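Local coordinates for terminal oxygenase component of carbazole 1,9a-dioxygenase (Nocardioides aromaticivorans, PDB 3GCF), which probably catalyses the angular dioxygenation of carbazole, using electrons that pass from a ferredoxin through its Rieske [2Fe-2S] cluster to a mononuclear iron, at residues T283-F289 with Y300-R306; H165-I169 with F317-F321; V173-L179 with R341-Q345. All blocks are in the same frame, centred on the assembly; numbering follows the deposited sequence.

In the fold
All three contacts lie in the catalytic region of the chain, around one antiparallel sheet. Interaction 1 is its buried hairpin, held by a ladder of backbone hydrogen bonds. Interaction 2, only partly buried, sets the helix that follows this hairpin against the neighbouring edge strand 164-173, and relies on a leucine, two phenylalanine rings and a water. The two touch: Leu-304 N lies 2.7 Å from Leu-167 O, and Arg-306 NH2 forms a salt bridge of 2.6 Å with Glu-320 OE2. Interaction 3 begins where strand 164-173 ends and is buried near the iron; there side chains bind backbone amides. Tyr-300 CG lies 3.2 Å from Arg-341 NH1, linking interactions 1 and 3.

Interaction 1: T283-F289 with Y300-R306; sequences TLIQYEF and YFQVLQR
An antiparallel beta hairpin in the sheet of the catalytic domain pairs strand 285-289, with the residues leading into it, and strand 300-306. Their axes approach to 4.7 Å at 158°. Ile-285/Gln-305, Tyr-287/Val-303 and Phe-289/Phe-301 are hydrogen-bonded pairs with CA atoms 5.0-5.1 Å apart, each bonded in both directions, backbone N to O at 2.8-3.1 Å. Gln-286/Leu-304 and Glu-288/Gln-302 are non-hydrogen-bonded pairs, CA to CA 4.7 and 4.8 Å.

On the face of Tyr-287, Phe-289 and Phe-301, Phe-289 (chi1 m) leans across onto the partner strand. Its ring settles in the hollow between Phe-301 CB, 3.8 Å from CD1, and CG2 of Val-303, 4.2 Å from CE1; the short, branched valine leaves room for it. Tyr-287, also m, keeps its CB 4.3 Å from Val-303 CB. Extended Gln-305 (t, t) reaches across to Tyr-287, whose OH donates to its OE1 at 2.6 Å. Leu-284 packs toward helix 311-331, CD1 4.2 Å from Leu-304 CD1. Arg-306 (t, p, p) curls back, NE donating to Thr-283 O and NH2 to Thr-283 OG1, both at 2.9 Å; OG1 also bonds Asp-281, and NH2 forms a salt bridge with Glu-320.

On the other face Leu-304 lies under helix 311-331, while the end with Glu-288 and Tyr-300 nears the iron site, the Tyr-300 side chain about 6 Å from the Fe(II) ion. A carboxylate, having acceptors only, suits this end: OE1 pairs with Tyr-290, and Glu-288 OE2 accepts from Gln-286 NE2 at 2.9 Å and Tyr-300 OH at 2.6 Å.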
loop_
_atom_site.group_PDB
_atom_site.type_symbol
_atom_site.label_atom_id
_atom_site.label_comp_id
_atom_site.label_asym_id
_atom_site.label_seq_id
_atom_site.Cartn_x
_atom_site.Cartn_y
_atom_site.Cartn_z
ATOM N N THR A 283 30.311 -31.025 10.906
ATOM C CA THR A 283 30.793 -31.394 9.572
ATOM C C THR A 283 30.445 -30.389 8.480
ATOM O O THR A 283 30.632 -30.672 7.296
ATOM C CB THR A 283 30.211 -32.740 9.119
ATOM O OG1 THR A 283 28.789 -32.615 8.996
ATOM C CG2 THR A 283 30.537 -33.843 10.125
ATOM N N LEU A 284 29.953 -29.218 8.862
ATOM C CA LEU A 284 29.564 -28.225 7.869
ATOM C C LEU A 284 29.961 -26.801 8.220
ATOM O O LEU A 284 30.209 -26.475 9.380
ATOM C CB LEU A 284 28.041 -28.251 7.682
ATOM C CG LEU A 284 27.376 -29.541 7.200
ATOM C CD1 LEU A 284 25.866 -29.418 7.345
ATOM C CD2 LEU A 284 27.765 -29.806 5.752
ATOM N N ILE A 285 30.009 -25.956 7.197
ATOM C CA ILE A 285 30.291 -24.544 7.374
ATOM C C ILE A 285 29.110 -23.821 6.714
ATOM O O ILE A 285 28.654 -24.226 5.643
ATOM C CB ILE A 285 31.617 -24.136 6.697
ATOM C CG1 ILE A 285 32.793 -24.701 7.500
ATOM C CG2 ILE A 285 31.719 -22.607 6.605
ATOM C CD1 ILE A 285 34.159 -24.349 6.927
ATOM N N GLN A 286 28.600 -22.779 7.363
ATOM C CA GLN A 286 27.467 -22.030 6.825
ATOM C C GLN A 286 27.837 -20.627 6.367
ATOM O O GLN A 286 28.439 -19.856 7.107
ATOM C CB GLN A 286 26.334 -21.935 7.858
ATOM C CG GLN A 286 25.057 -21.273 7.313
ATOM C CD GLN A 286 23.823 -21.563 8.168
ATOM O OE1 GLN A 286 23.627 -22.690 8.630
ATOM N NE2 GLN A 286 22.977 -20.551 8.360
ATOM N N TYR A 287 27.463 -20.304 5.135
ATOM C CA TYR A 287 27.735 -18.992 4.569
ATOM C C TYR A 287 26.401 -18.290 4.367
ATOM O O TYR A 287 25.391 -18.933 4.076
ATOM C CB TYR A 287 28.444 -19.129 3.217
ATOM C CG TYR A 287 29.827 -19.740 3.293
ATOM C CD1 TYR A 287 30.925 -18.986 3.718
ATOM C CD2 TYR A 287 30.039 -21.078 2.950
ATOM C CE1 TYR A 287 32.210 -19.553 3.799
ATOM C CE2 TYR A 287 31.317 -21.655 3.028
ATOM C CZ TYR A 287 32.394 -20.887 3.452
ATOM O OH TYR A 287 33.648 -21.455 3.531
ATOM N N GLU A 288 26.391 -16.972 4.526
ATOM C CA GLU A 288 25.173 -16.211 4.334
ATOM C C GLU A 288 25.463 -14.931 3.576
ATOM O O GLU A 288 26.472 -14.262 3.824
ATOM C CB GLU A 288 24.518 -15.874 5.680
ATOM C CG GLU A 288 24.232 -17.087 6.562
ATOM C CD GLU A 288 23.222 -16.796 7.661
ATOM O OE1 GLU A 288 23.153 -15.642 8.139
ATOM O OE2 GLU A 288 22.500 -17.734 8.055
ATOM N N PHE A 289 24.583 -14.610 2.631
ATOM C CA PHE A 289 24.702 -13.390 1.840
ATOM C C PHE A 289 23.409 -12.615 2.067
ATOM O O PHE A 289 22.356 -13.210 2.311
ATOM C CB PHE A 289 24.848 -13.702 0.348
ATOM C CG PHE A 289 26.052 -14.538 0.007
ATOM C CD1 PHE A 289 26.079 -15.898 0.296
ATOM C CD2 PHE A 289 27.147 -13.970 -0.634
ATOM C CE1 PHE A 289 27.181 -16.682 -0.055
ATOM C CE2 PHE A 289 28.253 -14.746 -0.989
ATOM C CZ PHE A 289 28.269 -16.101 -0.700
ATOM N N TYR A 300 18.212 -13.209 1.079
ATOM C CA TYR A 300 18.987 -13.960 2.052
ATOM C C TYR A 300 19.397 -15.317 1.483
ATOM O O TYR A 300 18.549 -16.158 1.206
ATOM C CB TYR A 300 18.126 -14.112 3.311
ATOM C CG TYR A 300 18.649 -15.001 4.421
ATOM C CD1 TYR A 300 19.997 -15.002 4.786
ATOM C CD2 TYR A 300 17.765 -15.796 5.158
ATOM C CE1 TYR A 300 20.450 -15.778 5.863
ATOM C CE2 TYR A 300 18.201 -16.567 6.230
ATOM C CZ TYR A 300 19.540 -16.556 6.580
ATOM O OH TYR A 300 19.952 -17.326 7.646
ATOM N N PHE A 301 20.701 -15.508 1.285
ATOM C CA PHE A 301 21.233 -16.773 0.775
ATOM C C PHE A 301 21.844 -17.540 1.942
ATOM O O PHE A 301 22.549 -16.964 2.768
ATOM C CB PHE A 301 22.357 -16.557 -0.256
ATOM C CG PHE A 301 21.898 -16.038 -1.598
ATOM C CD1 PHE A 301 21.463 -14.724 -1.748
ATOM C CD2 PHE A 301 21.960 -16.857 -2.726
ATOM C CE1 PHE A 301 21.100 -14.227 -3.005
ATOM C CE2 PHE A 301 21.597 -16.373 -3.996
ATOM C CZ PHE A 301 21.167 -15.051 -4.135
ATOM N N GLN A 302 21.577 -18.837 2.007
ATOM C CA GLN A 302 22.151 -19.685 3.037
ATOM C C GLN A 302 22.828 -20.796 2.253
ATOM O O GLN A 302 22.161 -21.505 1.509
ATOM C CB GLN A 302 21.067 -20.278 3.929
ATOM C CG GLN A 302 20.357 -19.279 4.808
ATOM C CD GLN A 302 19.057 -19.831 5.334
ATOM O OE1 GLN A 302 18.098 -20.000 4.584
ATOM N NE2 GLN A 302 19.017 -20.129 6.625
ATOM N N VAL A 303 24.140 -20.945 2.411
ATOM C CA VAL A 303 24.872 -21.973 1.677
ATOM C C VAL A 303 25.715 -22.821 2.611
ATOM O O VAL A 303 26.546 -22.307 3.363
ATOM C CB VAL A 303 25.799 -21.346 0.607
ATOM C CG1 VAL A 303 26.312 -22.427 -0.340
ATOM C CG2 VAL A 303 25.052 -20.274 -0.170
ATOM N N LEU A 304 25.497 -24.129 2.556
ATOM C CA LEU A 304 26.228 -25.057 3.403
ATOM C C LEU A 304 27.377 -25.699 2.636
ATOM O O LEU A 304 27.214 -26.124 1.493
ATOM C CB LEU A 304 25.273 -26.126 3.940
ATOM C CG LEU A 304 24.107 -25.571 4.773
ATOM C CD1 LEU A 304 23.306 -26.724 5.358
ATOM C CD2 LEU A 304 24.633 -24.676 5.889
ATOM N N GLN A 305 28.540 -25.758 3.277
ATOM C CA GLN A 305 29.739 -26.321 2.669
ATOM C C GLN A 305 30.216 -27.581 3.377
ATOM O O GLN A 305 30.446 -27.584 4.586
ATOM C CB GLN A 305 30.857 -25.284 2.677
ATOM C CG GLN A 305 32.202 -25.791 2.179
ATOM C CD GLN A 305 33.253 -24.697 2.194
ATOM O OE1 GLN A 305 33.480 -24.065 3.222
ATOM N NE2 GLN A 305 33.889 -24.464 1.056
ATOM N N ARG A 306 30.377 -28.644 2.601
ATOM C CA ARG A 306 30.824 -29.928 3.117
ATOM C C ARG A 306 32.088 -30.390 2.391
ATOM O O ARG A 306 32.170 -30.326 1.166
ATOM C CB ARG A 306 29.713 -30.961 2.923
ATOM C CG ARG A 306 30.153 -32.412 3.062
ATOM C CD ARG A 306 30.649 -32.716 4.459
ATOM N NE ARG A 306 29.584 -32.682 5.457
ATOM C CZ ARG A 306 28.596 -33.570 5.528
ATOM N NH1 ARG A 306 28.536 -34.563 4.652
ATOM N NH2 ARG A 306 27.680 -33.483 6.489
#

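Interaction 2: H165-I169 with F317-F321; sequences HLLGI and FEVEF
Leu-167 is the centre of this contact, wedged between two phenylalanines one helical turn apart. Strand 165-169 is extended and helix 317-321 regular, with Phe-321 N bonded to Phe-317 O at 2.8 Å; their axes run nearly parallel, 21° apart, with a closest approach of 9.6 Å. The nearest CA pairs are Leu-167/Glu-318 at 7.5 Å and His-165/Phe-317 at 8.1 Å. Both phenylalanines take chi1 t, which carries their rings from the helix to the strand. Leu-167 (m, t) answers with two CH-pi contacts: CD1 stands 3.7 Å from the Phe-317 ring centroid, and CB sits 3.8 Å from the Phe-321 centroid, only 7° off the normal. CD1 also presses on Glu-318 CA at 3.6 Å, so the leucine fills the groove between the i and i+4 rings.

Such packing of a long helix on an antiparallel sheet is consistent with the Bet v 1-like (helix-grip) fold of this domain. Here helix 311-331 lies over the sheet face bearing His-165 and Leu-167; their strand, 164-173, is outermost in the sheet within this chain, next to strand 298-307.

Flat rings also pack closely on backbone. Phe-317 CE2 comes within 3.4 Å of His-165 O, and Phe-321 CZ within 3.8 Å of Gly-168 N. Toward solvent the chemistry becomes polar: a water, 2.9 Å from His-165 NE2, donates to Glu-318 OE2 at 3.0 Å, bridging imidazole and carboxylate.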
loop_
_atom_site.group_PDB
_atom_site.type_symbol
_atom_site.label_atom_id
_atom_site.label_comp_id
_atom_site.label_asym_id
_atom_site.label_seq_id
_atom_site.Cartn_x
_atom_site.Cartn_y
_atom_site.Cartn_z
ATOM N N HIS A 165 31.871 -29.229 -1.409
ATOM C CA HIS A 165 30.687 -29.114 -2.240
ATOM C C HIS A 165 29.736 -28.214 -1.465
ATOM O O HIS A 165 29.696 -28.264 -0.233
ATOM C CB HIS A 165 30.036 -30.473 -2.477
ATOM C CG HIS A 165 29.039 -30.460 -3.591
ATOM N ND1 HIS A 165 29.410 -30.374 -4.916
ATOM C CD2 HIS A 165 27.685 -30.468 -3.580
ATOM C CE1 HIS A 165 28.326 -30.331 -5.673
ATOM N NE2 HIS A 165 27.268 -30.386 -4.886
ATOM N N LEU A 166 28.980 -27.385 -2.177
ATOM C CA LEU A 166 28.057 -26.468 -1.525
ATOM C C LEU A 166 26.630 -26.609 -2.022
ATOM O O LEU A 166 26.386 -26.915 -3.187
ATOM C CB LEU A 166 28.523 -25.017 -1.711
ATOM C CG LEU A 166 29.780 -24.600 -0.941
ATOM C CD1 LEU A 166 31.001 -25.317 -1.505
ATOM C CD2 LEU A 166 29.961 -23.089 -1.028
ATOM N N LEU A 167 25.690 -26.382 -1.111
ATOM C CA LEU A 167 24.267 -26.463 -1.404
ATOM C C LEU A 167 23.579 -25.390 -0.573
ATOM O O LEU A 167 23.927 -25.181 0.588
ATOM C CB LEU A 167 23.728 -27.841 -1.022
ATOM C CG LEU A 167 24.307 -29.013 -1.818
ATOM C CD1 LEU A 167 23.971 -30.317 -1.114
ATOM C CD2 LEU A 167 23.762 -28.997 -3.246
ATOM N N GLY A 168 22.616 -24.698 -1.166
ATOM C CA GLY A 168 21.925 -23.666 -0.420
ATOM C C GLY A 168 20.563 -23.292 -0.967
ATOM O O GLY A 168 20.055 -23.913 -1.898
ATOM N N ILE A 169 19.965 -22.276 -0.359
ATOM C CA ILE A 169 18.668 -21.768 -0.776
ATOM C C ILE A 169 18.723 -20.266 -0.603
ATOM O O ILE A 169 19.650 -19.738 0.012
ATOM C CB ILE A 169 17.519 -22.317 0.097
ATOM C CG1 ILE A 169 17.770 -21.960 1.569
ATOM C CG2 ILE A 169 17.386 -23.825 -0.101
ATOM C CD1 ILE A 169 16.645 -22.330 2.495
ATOM N N PHE A 317 25.994 -35.941 0.664
ATOM C CA PHE A 317 25.702 -34.590 1.137
ATOM C C PHE A 317 24.376 -34.105 0.550
ATOM O O PHE A 317 23.504 -33.621 1.273
ATOM C CB PHE A 317 26.837 -33.636 0.746
ATOM C CG PHE A 317 26.615 -32.204 1.177
ATOM C CD1 PHE A 317 26.002 -31.908 2.393
ATOM C CD2 PHE A 317 27.050 -31.151 0.373
ATOM C CE1 PHE A 317 25.825 -30.581 2.802
ATOM C CE2 PHE A 317 26.881 -29.829 0.765
ATOM C CZ PHE A 317 26.266 -29.540 1.986
ATOM N N GLU A 318 24.217 -34.247 -0.761
ATOM C CA GLU A 318 22.988 -33.819 -1.411
ATOM C C GLU A 318 21.774 -34.506 -0.791
ATOM O O GLU A 318 20.730 -33.882 -0.617
ATOM C CB GLU A 318 23.051 -34.105 -2.911
ATOM C CG GLU A 318 24.262 -33.491 -3.581
ATOM C CD GLU A 318 24.325 -33.768 -5.069
ATOM O OE1 GLU A 318 24.090 -34.928 -5.470
ATOM O OE2 GLU A 318 24.622 -32.825 -5.837
ATOM N N VAL A 319 21.911 -35.785 -0.450
ATOM C CA VAL A 319 20.807 -36.522 0.164
ATOM C C VAL A 319 20.478 -36.004 1.566
ATOM O O VAL A 319 19.309 -35.789 1.883
ATOM C CB VAL A 319 21.106 -38.041 0.247
ATOM C CG1 VAL A 319 20.037 -38.743 1.089
ATOM C CG2 VAL A 319 21.130 -38.640 -1.162
ATOM N N GLU A 320 21.487 -35.800 2.411
ATOM C CA GLU A 320 21.189 -35.298 3.748
ATOM C C GLU A 320 20.723 -33.843 3.725
ATOM O O GLU A 320 19.999 -33.409 4.620
ATOM C CB GLU A 320 22.376 -35.480 4.706
ATOM C CG GLU A 320 23.744 -35.234 4.122
ATOM C CD GLU A 320 24.854 -35.474 5.137
ATOM O OE1 GLU A 320 24.810 -36.511 5.843
ATOM O OE2 GLU A 320 25.772 -34.628 5.223
ATOM N N PHE A 321 21.122 -33.092 2.702
ATOM C CA PHE A 321 20.679 -31.710 2.588
ATOM C C PHE A 321 19.162 -31.725 2.385
ATOM O O PHE A 321 18.426 -30.997 3.053
ATOM C CB PHE A 321 21.337 -31.021 1.392
ATOM C CG PHE A 321 20.986 -29.563 1.265
ATOM C CD1 PHE A 321 21.574 -28.618 2.098
ATOM C CD2 PHE A 321 20.055 -29.137 0.319
ATOM C CE1 PHE A 321 21.247 -27.266 1.995
ATOM C CE2 PHE A 321 19.718 -27.786 0.204
ATOM C CZ PHE A 321 20.316 -26.848 1.044
HETATM O O HOH W 1 24.868 -29.943 -6.476
#

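Interaction 3: V173-L179 with R341-Q345; sequences VQSNWRL and REAQQ
Beside the mononuclear iron site, helix 335-350, which carries the iron ligand Asp-337, packs on the turn leading out of strand 164-173. The nearest CA pairs are Ser-175/Glu-342 at 5.0 Å and Leu-179/Arg-341 at 5.8 Å. Gln-174 centres an inverse gamma turn, Ser-175 is extended, and Asn-176 is the N-cap of helix 177-184: its OD1 accepts from Arg-178 N at 3.0 Å and from Arg-178 NE at 2.6 Å.

Two side chains of helix 341-345 accept from backbone amides of the turn. Glu-342 OE2 accepts from Gln-174 N at 2.9 Å, and Gln-345 (t, p) bends so that its OE1 accepts from Asn-176 N at 2.7 Å. Leu-179 supplies the apolar filling, its CD1 3.7 Å from Gln-344 CB and 3.6 Å from Gln-345 N. Long Arg-341 runs past the turn, with CB 3.7 Å from Ser-175 OG and NH1 3.9 Å from Val-173 CG2; its NE bonds Asn-183, and its guanidinium makes a cation-pi contact with Tyr-300.

A water lies 2.9 Å from Leu-179 O and 2.8 Å from Gln-344 OE1, bridging the two. That side-chain oxygen also bonds Arg-78 of the second subunit, a residue of the Rieske cluster pocket, so the contact reaches the subunit interface. At the start of the turn Val-173 packs against strand 298-307, while Leu-179 of helix 177-184 and Gln-344 of helix 335-350 both touch Arg-78 of the second subunit.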
loop_
_atom_site.group_PDB
_atom_site.type_symbol
_atom_site.label_atom_id
_atom_site.label_comp_id
_atom_site.label_asym_id
_atom_site.label_seq_id
_atom_site.Cartn_x
_atom_site.Cartn_y
_atom_site.Cartn_z
ATOM N N VAL A 173 13.690 -11.191 2.171
ATOM C CA VAL A 173 13.451 -10.741 3.544
ATOM C C VAL A 173 13.069 -9.263 3.485
ATOM O O VAL A 173 13.693 -8.483 2.763
ATOM C CB VAL A 173 14.713 -10.894 4.431
ATOM C CG1 VAL A 173 14.431 -10.372 5.841
ATOM C CG2 VAL A 173 15.130 -12.359 4.492
ATOM N N GLN A 174 12.040 -8.881 4.237
ATOM C CA GLN A 174 11.570 -7.504 4.219
ATOM C C GLN A 174 12.295 -6.564 5.185
ATOM O O GLN A 174 11.695 -6.048 6.124
ATOM C CB GLN A 174 10.064 -7.455 4.503
ATOM C CG GLN A 174 9.197 -8.365 3.622
ATOM C CD GLN A 174 9.295 -8.038 2.133
ATOM O OE1 GLN A 174 9.218 -6.880 1.735
ATOM N NE2 GLN A 174 9.448 -9.068 1.307
ATOM N N SER A 175 13.584 -6.348 4.958
ATOM C CA SER A 175 14.355 -5.427 5.782
ATOM C C SER A 175 15.545 -4.995 4.959
ATOM O O SER A 175 15.917 -5.666 3.993
ATOM C CB SER A 175 14.855 -6.097 7.077
ATOM O OG SER A 175 16.168 -6.631 6.934
ATOM N N ASN A 176 16.137 -3.869 5.338
ATOM C CA ASN A 176 17.320 -3.382 4.651
ATOM C C ASN A 176 18.356 -4.494 4.802
ATOM O O ASN A 176 18.329 -5.235 5.787
ATOM C CB ASN A 176 17.827 -2.106 5.321
ATOM C CG ASN A 176 19.060 -1.551 4.647
ATOM O OD1 ASN A 176 20.169 -1.665 5.173
ATOM N ND2 ASN A 176 18.874 -0.934 3.484
ATOM N N TRP A 177 19.266 -4.605 3.840
ATOM C CA TRP A 177 20.288 -5.643 3.866
ATOM C C TRP A 177 21.226 -5.557 5.065
ATOM O O TRP A 177 21.685 -6.581 5.572
ATOM C CB TRP A 177 21.125 -5.603 2.583
ATOM C CG TRP A 177 22.002 -4.389 2.474
ATOM C CD1 TRP A 177 21.617 -3.125 2.137
ATOM C CD2 TRP A 177 23.413 -4.323 2.730
ATOM N NE1 TRP A 177 22.697 -2.276 2.162
ATOM C CE2 TRP A 177 23.813 -2.985 2.525
ATOM C CE3 TRP A 177 24.378 -5.266 3.112
ATOM C CZ2 TRP A 177 25.140 -2.561 2.691
ATOM C CZ3 TRP A 177 25.699 -4.846 3.276
ATOM C CH2 TRP A 177 26.065 -3.505 3.065
ATOM N N ARG A 178 21.524 -4.341 5.515
ATOM C CA ARG A 178 22.428 -4.180 6.645
ATOM C C ARG A 178 21.870 -4.816 7.916
ATOM O O ARG A 178 22.628 -5.289 8.760
ATOM C CB ARG A 178 22.743 -2.694 6.855
ATOM C CG ARG A 178 23.536 -2.098 5.688
ATOM C CD ARG A 178 23.551 -0.579 5.698
ATOM N NE ARG A 178 22.198 -0.036 5.657
ATOM C CZ ARG A 178 21.906 1.257 5.561
ATOM N NH1 ARG A 178 22.879 2.161 5.486
ATOM N NH2 ARG A 178 20.637 1.647 5.555
ATOM N N LEU A 179 20.547 -4.841 8.052
ATOM C CA LEU A 179 19.939 -5.458 9.226
ATOM C C LEU A 179 20.124 -6.974 9.131
ATOM O O LEU A 179 20.136 -7.669 10.142
ATOM C CB LEU A 179 18.448 -5.110 9.321
ATOM C CG LEU A 179 18.132 -3.615 9.469
ATOM C CD1 LEU A 179 16.626 -3.403 9.605
ATOM C CD2 LEU A 179 18.865 -3.063 10.685
ATOM N N ARG A 341 14.872 -9.695 11.752
ATOM C CA ARG A 341 15.398 -8.611 10.936
ATOM C C ARG A 341 14.292 -7.608 10.626
ATOM O O ARG A 341 14.462 -6.401 10.798
ATOM C CB ARG A 341 15.966 -9.159 9.622
ATOM C CG ARG A 341 17.198 -10.035 9.791
ATOM C CD ARG A 341 17.579 -10.742 8.500
ATOM N NE ARG A 341 18.498 -11.846 8.764
ATOM C CZ ARG A 341 18.879 -12.747 7.865
ATOM N NH1 ARG A 341 18.433 -12.686 6.618
ATOM N NH2 ARG A 341 19.686 -13.735 8.227
ATOM N N GLU A 342 13.153 -8.121 10.176
ATOM C CA GLU A 342 12.018 -7.278 9.812
ATOM C C GLU A 342 11.467 -6.467 10.979
ATOM O O GLU A 342 10.892 -5.395 10.781
ATOM C CB GLU A 342 10.919 -8.148 9.191
ATOM C CG GLU A 342 11.452 -8.999 8.044
ATOM C CD GLU A 342 10.426 -9.948 7.454
ATOM O OE1 GLU A 342 9.511 -10.388 8.183
ATOM O OE2 GLU A 342 10.552 -10.273 6.256
ATOM N N ALA A 343 11.644 -6.970 12.195
ATOM C CA ALA A 343 11.159 -6.261 13.372
ATOM C C ALA A 343 11.992 -5.000 13.612
ATOM O O ALA A 343 11.597 -4.121 14.379
ATOM C CB ALA A 343 11.227 -7.178 14.594
ATOM N N GLN A 344 13.139 -4.917 12.940
ATOM C CA GLN A 344 14.054 -3.782 13.077
ATOM C C GLN A 344 13.904 -2.759 11.956
ATOM O O GLN A 344 14.383 -1.632 12.074
ATOM C CB GLN A 344 15.514 -4.272 13.073
ATOM C CG GLN A 344 15.890 -5.225 14.197
ATOM C CD GLN A 344 17.287 -5.821 14.023
ATOM O OE1 GLN A 344 18.292 -5.111 14.049
ATOM N NE2 GLN A 344 17.348 -7.133 13.841
ATOM N N GLN A 345 13.253 -3.159 10.869
ATOM C CA GLN A 345 13.093 -2.300 9.698
ATOM C C GLN A 345 12.545 -0.897 9.962
ATOM O O GLN A 345 13.108 0.086 9.481
ATOM C CB GLN A 345 12.233 -3.015 8.649
ATOM C CG GLN A 345 12.068 -2.262 7.325
ATOM C CD GLN A 345 13.388 -1.785 6.743
ATOM O OE1 GLN A 345 14.415 -2.454 6.868
ATOM N NE2 GLN A 345 13.361 -0.627 6.090
HETATM O O HOH W 2 20.254 -6.708 12.889
#